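Local atomic coordinates of GP23.1 (Bacillus phage spp1, PDB entry 2XF7), a protein that is a putative chaperone of a Bacillus subtilis phage, a small all-helical protein that assembles as a hexamer. Residues S4-Y9 and A30-Q35. Sequence-based numbering, arbitrary orientation.
Sequences SLLYGY and AGDLTQ
S4 lies against the backbone of D32 and L33, its CB 3.4 Å from D32 O and its OG 3.8 Å from L33 CA. OG sits beside the backbone N, anti to the carbonyl carbon (chi1 -67°), where water 1 donates to S4 OG at 2.7 Å and also to the G31 carbonyl oxygen. A second water lies between the backbones: it accepts from L6 N at 3.0 Å and donates to D32 O at 2.7 Å. Beside these bridges CD2 of L33 comes within 3.9 Å of Y7 CA and approaches CD1 of the Y7 ring obliquely, while L6 CD1 meets D32 CB at 4.2 Å.

A type I turn from S4 to Y7, closed by Y7 N to S4 O, places L6 as N-cap of helix 7-15. In the other segment, G31 leaves helix 21-30 through a Schellman motif with positive phi, and T34 caps helix 35-42. One oxygen, OE1 of E37, accepts from both S4 OG and T34 N. L33 also packs on L24, A27, V28 and I41. OD1 of D32 forms a salt bridge with K40 and OD2 hydrogen bonds with Y44 and Y7, all of a second subunit, and Y7 OH reaches D32 of a third. Two waters thus tie the turn to the loop after helix 21-30, and E37 ties it to helix 35-42, while direct contact is van der Waals, with L33 CD2 on its apolar side.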
# COMPACT_ATOMS: atom_id res chain seq x y z
N SER B 4 9.03 11.17 -8.97
CA SER B 4 7.61 11.30 -9.21
C SER B 4 6.95 10.26 -8.27
O SER B 4 7.45 9.14 -8.11
CB SER B 4 7.29 10.97 -10.66
OG SER B 4 7.86 11.96 -11.51
N LEU B 5 5.82 10.64 -7.66
CA LEU B 5 5.15 9.73 -6.71
C LEU B 5 4.78 8.36 -7.33
O LEU B 5 4.84 7.34 -6.63
CB LEU B 5 3.89 10.40 -6.17
CG LEU B 5 4.11 11.54 -5.17
CD1 LEU B 5 2.76 12.04 -4.62
CD2 LEU B 5 5.06 11.17 -4.01
N LEU B 6 4.44 8.36 -8.64
CA LEU B 6 4.05 7.14 -9.36
C LEU B 6 5.18 6.40 -10.02
O LEU B 6 4.94 5.48 -10.82
CB LEU B 6 2.98 7.52 -10.41
CG LEU B 6 1.66 8.04 -9.78
CD1 LEU B 6 0.75 8.63 -10.82
CD2 LEU B 6 0.97 6.94 -8.95
N TYR B 7 6.42 6.80 -9.74
CA TYR B 7 7.54 6.06 -10.34
C TYR B 7 7.44 4.51 -10.07
O TYR B 7 7.48 3.69 -11.02
CB TYR B 7 8.87 6.61 -9.83
CG TYR B 7 10.05 5.88 -10.45
CD1 TYR B 7 10.46 6.15 -11.74
CD2 TYR B 7 10.64 4.80 -9.80
CE1 TYR B 7 11.51 5.46 -12.32
CE2 TYR B 7 11.70 4.09 -10.36
CZ TYR B 7 12.14 4.43 -11.62
OH TYR B 7 13.16 3.75 -12.21
N GLY B 8 7.28 4.13 -8.81
CA GLY B 8 7.23 2.71 -8.48
C GLY B 8 6.02 2.05 -9.14
O GLY B 8 6.10 0.88 -9.57
N TYR B 9 4.89 2.76 -9.14
CA TYR B 9 3.67 2.24 -9.74
C TYR B 9 3.94 1.86 -11.23
O TYR B 9 3.57 0.77 -11.67
CB TYR B 9 2.58 3.31 -9.68
CG TYR B 9 1.30 2.87 -10.31
CD1 TYR B 9 0.41 2.06 -9.61
CD2 TYR B 9 0.94 3.34 -11.57
CE1 TYR B 9 -0.81 1.70 -10.17
CE2 TYR B 9 -0.28 2.97 -12.14
CZ TYR B 9 -1.14 2.14 -11.44
OH TYR B 9 -2.34 1.72 -11.96
N ALA B 30 1.65 13.63 -19.60
CA ALA B 30 0.76 14.07 -18.50
C ALA B 30 1.50 14.71 -17.33
O ALA B 30 0.88 15.44 -16.57
CB ALA B 30 -0.09 12.90 -17.99
N GLY B 31 2.80 14.55 -17.27
CA GLY B 31 3.59 15.06 -16.14
C GLY B 31 3.56 14.10 -14.96
O GLY B 31 3.96 14.47 -13.85
N ASP B 32 3.14 12.84 -15.17
CA ASP B 32 3.17 11.87 -14.06
C ASP B 32 4.53 11.14 -13.88
O ASP B 32 4.78 10.44 -12.86
CB ASP B 32 2.02 10.86 -14.15
CG ASP B 32 0.65 11.50 -13.89
OD1 ASP B 32 0.58 12.51 -13.15
OD2 ASP B 32 -0.34 11.04 -14.49
N LEU B 33 5.38 11.25 -14.93
CA LEU B 33 6.75 10.72 -14.93
C LEU B 33 7.56 11.74 -15.70
O LEU B 33 7.03 12.43 -16.60
CB LEU B 33 6.92 9.40 -15.71
CG LEU B 33 6.34 8.12 -15.12
CD1 LEU B 33 6.58 6.95 -16.11
CD2 LEU B 33 7.03 7.80 -13.78
N THR B 34 8.86 11.80 -15.36
CA THR B 34 9.73 12.62 -16.25
C THR B 34 10.23 11.67 -17.37
O THR B 34 10.21 10.41 -17.23
CB THR B 34 10.96 13.17 -15.49
OG1 THR B 34 11.76 12.07 -15.06
CG2 THR B 34 10.52 14.02 -14.28
N GLN B 35 10.78 12.27 -18.45
CA GLN B 35 11.34 11.43 -19.50
C GLN B 35 12.49 10.55 -18.94
O GLN B 35 12.61 9.37 -19.30
CB GLN B 35 11.89 12.31 -20.64
CG GLN B 35 12.38 11.44 -21.79
CD GLN B 35 11.27 10.60 -22.39
OE1 GLN B 35 10.21 11.11 -22.81
NE2 GLN B 35 11.46 9.29 -22.42
O HOH W 1 6.74 13.88 -13.10
O HOH W 2 4.01 10.83 -10.32